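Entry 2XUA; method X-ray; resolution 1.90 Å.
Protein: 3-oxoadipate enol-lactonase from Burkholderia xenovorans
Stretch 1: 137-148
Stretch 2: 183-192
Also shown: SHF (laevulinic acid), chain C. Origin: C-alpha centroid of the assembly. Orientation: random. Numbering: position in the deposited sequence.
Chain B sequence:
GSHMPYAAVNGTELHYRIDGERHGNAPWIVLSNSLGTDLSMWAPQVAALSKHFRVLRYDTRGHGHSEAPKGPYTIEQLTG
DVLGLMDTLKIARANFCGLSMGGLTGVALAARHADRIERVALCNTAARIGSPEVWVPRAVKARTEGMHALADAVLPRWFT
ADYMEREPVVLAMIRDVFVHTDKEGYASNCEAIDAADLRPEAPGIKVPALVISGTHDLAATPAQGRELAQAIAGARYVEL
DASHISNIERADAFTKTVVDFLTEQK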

# COMPACT_ATOMS: atom_id res chain seq x y z
N PRO B 137 -13.06 20.10 -14.93
CA PRO B 137 -14.02 18.98 -14.92
C PRO B 137 -13.57 17.82 -14.03
O PRO B 137 -14.37 17.12 -13.45
CB PRO B 137 -14.00 18.46 -16.38
CG PRO B 137 -13.42 19.56 -17.18
CD PRO B 137 -12.54 20.39 -16.29
N ARG B 138 -12.27 17.61 -13.94
CA ARG B 138 -11.75 16.57 -13.08
C ARG B 138 -12.15 16.75 -11.63
O ARG B 138 -12.61 15.79 -10.98
CB ARG B 138 -10.23 16.51 -13.21
CG ARG B 138 -9.66 15.23 -12.58
CD ARG B 138 -8.17 15.30 -12.61
NE ARG B 138 -7.44 14.92 -13.83
CZ ARG B 138 -7.89 14.18 -14.84
NH1 ARG B 138 -9.14 13.72 -14.84
NH2 ARG B 138 -7.06 13.90 -15.86
N ALA B 139 -11.97 17.98 -11.15
CA ALA B 139 -12.30 18.39 -9.80
C ALA B 139 -13.77 18.29 -9.56
O ALA B 139 -14.19 17.82 -8.52
CB ALA B 139 -11.82 19.85 -9.54
N VAL B 140 -14.56 18.68 -10.55
CA VAL B 140 -16.03 18.57 -10.44
C VAL B 140 -16.43 17.10 -10.28
O VAL B 140 -17.22 16.71 -9.40
CB VAL B 140 -16.79 19.19 -11.69
CG1 VAL B 140 -18.26 18.73 -11.69
CG2 VAL B 140 -16.68 20.70 -11.70
N LYS B 141 -15.87 16.27 -11.15
CA LYS B 141 -16.19 14.86 -11.14
C LYS B 141 -15.78 14.23 -9.80
O LYS B 141 -16.55 13.47 -9.22
CB LYS B 141 -15.52 14.15 -12.30
CG LYS B 141 -16.13 12.78 -12.60
CD LYS B 141 -15.45 12.04 -13.75
CE LYS B 141 -16.40 10.95 -14.30
NZ LYS B 141 -17.15 11.43 -15.51
N ALA B 142 -14.60 14.58 -9.30
CA ALA B 142 -14.13 13.92 -8.10
C ALA B 142 -15.08 14.29 -6.97
O ALA B 142 -15.53 13.41 -6.22
CB ALA B 142 -12.73 14.34 -7.79
N ARG B 143 -15.37 15.62 -6.87
CA ARG B 143 -16.18 16.18 -5.78
C ARG B 143 -17.64 15.74 -5.77
O ARG B 143 -18.22 15.57 -4.69
CB ARG B 143 -16.10 17.74 -5.72
CG ARG B 143 -14.73 18.21 -5.28
CD ARG B 143 -14.65 19.61 -4.63
NE ARG B 143 -14.14 20.51 -5.61
CZ ARG B 143 -13.04 21.24 -5.52
NH1 ARG B 143 -12.25 21.27 -4.45
NH2 ARG B 143 -12.78 21.98 -6.55
N THR B 144 -18.21 15.48 -6.95
CA THR B 144 -19.66 15.26 -7.06
C THR B 144 -20.03 13.86 -7.40
O THR B 144 -21.21 13.48 -7.32
CB THR B 144 -20.33 16.20 -8.10
OG1 THR B 144 -19.87 15.90 -9.42
CG2 THR B 144 -19.95 17.65 -7.79
N GLU B 145 -19.04 13.06 -7.78
CA GLU B 145 -19.29 11.68 -8.22
C GLU B 145 -18.36 10.66 -7.52
O GLU B 145 -18.65 9.46 -7.50
CB GLU B 145 -19.14 11.54 -9.74
CG GLU B 145 -20.22 12.18 -10.55
CD GLU B 145 -20.04 11.90 -12.03
OE1 GLU B 145 -20.25 12.82 -12.83
OE2 GLU B 145 -19.65 10.78 -12.39
N GLY B 146 -17.28 11.15 -6.91
CA GLY B 146 -16.39 10.27 -6.15
C GLY B 146 -15.35 9.60 -7.05
O GLY B 146 -15.32 9.82 -8.25
N MSE B 147 -14.51 8.77 -6.45
CA MSE B 147 -13.25 8.45 -7.05
C MSE B 147 -13.31 7.20 -7.91
O MSE B 147 -12.42 6.98 -8.73
CB MSE B 147 -12.19 8.32 -5.96
CG MSE B 147 -12.03 9.58 -5.16
SE MSE B 147 -11.25 10.89 -6.26
CE MSE B 147 -9.52 10.11 -6.54
N HIS B 148 -14.33 6.38 -7.72
CA HIS B 148 -14.50 5.18 -8.56
C HIS B 148 -14.71 5.53 -10.01
O HIS B 148 -14.10 4.95 -10.92
CB HIS B 148 -15.63 4.30 -8.00
CG HIS B 148 -15.16 3.33 -6.95
ND1 HIS B 148 -15.18 3.62 -5.59
CD2 HIS B 148 -14.62 2.09 -7.05
CE1 HIS B 148 -14.69 2.60 -4.91
NE2 HIS B 148 -14.34 1.66 -5.78
N LYS B 183 -11.78 12.54 -1.76
CA LYS B 183 -12.17 13.21 -3.02
C LYS B 183 -11.96 14.72 -3.02
O LYS B 183 -11.59 15.28 -4.04
CB LYS B 183 -13.60 12.82 -3.43
CG LYS B 183 -14.72 13.45 -2.68
CD LYS B 183 -15.96 12.65 -2.91
CE LYS B 183 -16.78 12.63 -1.64
NZ LYS B 183 -18.19 12.51 -2.08
N GLU B 184 -12.19 15.35 -1.86
CA GLU B 184 -11.94 16.79 -1.67
C GLU B 184 -10.45 17.06 -1.72
O GLU B 184 -10.00 18.00 -2.41
CB GLU B 184 -12.55 17.32 -0.33
CG GLU B 184 -12.23 18.78 -0.07
CD GLU B 184 -12.58 19.72 -1.23
OE1 GLU B 184 -11.93 20.78 -1.36
OE2 GLU B 184 -13.51 19.41 -2.04
N GLY B 185 -9.66 16.19 -1.05
CA GLY B 185 -8.19 16.28 -1.10
C GLY B 185 -7.69 16.22 -2.53
O GLY B 185 -6.84 16.99 -2.95
N TYR B 186 -8.19 15.26 -3.28
CA TYR B 186 -7.79 15.07 -4.69
C TYR B 186 -8.19 16.29 -5.54
O TYR B 186 -7.37 16.88 -6.23
CB TYR B 186 -8.51 13.84 -5.22
CG TYR B 186 -8.19 13.52 -6.65
CD1 TYR B 186 -7.11 12.69 -6.99
CD2 TYR B 186 -8.96 14.07 -7.70
CE1 TYR B 186 -6.83 12.35 -8.32
CE2 TYR B 186 -8.65 13.78 -9.05
CZ TYR B 186 -7.60 12.91 -9.36
OH TYR B 186 -7.29 12.62 -10.68
N ALA B 187 -9.46 16.67 -5.50
CA ALA B 187 -9.88 17.90 -6.20
C ALA B 187 -9.04 19.14 -5.79
O ALA B 187 -8.67 19.96 -6.64
CB ALA B 187 -11.37 18.13 -5.94
N SER B 188 -8.71 19.31 -4.52
CA SER B 188 -7.94 20.51 -4.16
C SER B 188 -6.56 20.53 -4.79
O SER B 188 -6.01 21.59 -5.04
CB SER B 188 -7.83 20.69 -2.65
OG SER B 188 -9.12 20.85 -2.11
N ASN B 189 -5.99 19.34 -4.99
CA ASN B 189 -4.69 19.19 -5.65
C ASN B 189 -4.87 19.43 -7.13
O ASN B 189 -4.01 20.04 -7.78
CB ASN B 189 -4.08 17.81 -5.34
CG ASN B 189 -3.42 17.78 -3.96
OD1 ASN B 189 -2.45 18.46 -3.76
ND2 ASN B 189 -3.98 17.05 -3.02
N CYS B 190 -6.00 19.01 -7.69
CA CYS B 190 -6.27 19.39 -9.08
C CYS B 190 -6.14 20.90 -9.28
O CYS B 190 -5.47 21.36 -10.20
CB CYS B 190 -7.68 18.97 -9.48
SG CYS B 190 -7.91 17.18 -9.64
N GLU B 191 -6.77 21.63 -8.36
CA GLU B 191 -6.74 23.08 -8.33
C GLU B 191 -5.32 23.60 -8.21
O GLU B 191 -4.87 24.42 -9.04
CB GLU B 191 -7.68 23.60 -7.23
CG GLU B 191 -9.12 23.43 -7.69
CD GLU B 191 -10.20 23.49 -6.57
OE1 GLU B 191 -9.93 23.20 -5.38
OE2 GLU B 191 -11.37 23.74 -6.94
N ALA B 192 -4.55 23.04 -7.25
CA ALA B 192 -3.15 23.44 -7.16
C ALA B 192 -2.33 23.30 -8.43
O ALA B 192 -1.51 24.19 -8.74
CB ALA B 192 -2.42 22.74 -5.96
C4 SHF C . -3.87 11.93 -11.64
C5 SHF C . -2.44 11.55 -11.21
C3 SHF C . -4.09 12.70 -12.95
C2 SHF C . -3.01 12.63 -14.06
C1 SHF C . -3.61 12.94 -15.50
O4 SHF C . -4.84 11.56 -10.96
O1 SHF C . -3.89 11.92 -16.16
OH1 SHF C . -3.70 14.12 -15.96

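The polar centre of this contact is R143, whose side chain sits as a knob among E184, A187, S188 and E191. Two acids about two helical turns apart share its guanidinium: R143 NH1 donates to E184 OE1 at 3.1 Å and to E191 OE1 at 3.2 Å, both within salt bridges. R143 NH2 and E191 OE2 are modelled too close together, at 2.3 Å, so nothing rests on that distance; the pairing with E191 is supported by the R143 NH1 to E191 OE1 bond. Both carboxylates approach near the guanidinium plane, which leaves a face free to lie against A187 CB.

Y186 and R138 turn polar ends to the laevulinic acid: Y186 OH donates to SHF O4 at 2.7 Å, while R138 NH2 reaches SHF OH1 in a weak bond of 3.4 Å. R138 CD also packs 3.5 Å from C190 SG.

Alanines line the closest approach of the nearly antiparallel helices, whose axes come within 8.3 Å, while the long R143 side chain reaches the acids. A139 CB lies 4.0 Å from A187 CB, and A142 CB 3.8 Å from Y186 CD2. Selenomethionine M147 covers one face of the Y186 ring, its CE 3.8 Å from the ring centroid. G146 is the first residue to leave helical phi/psi, and its positive phi calls for glycine: a CB would jam against the preceding carbonyl O.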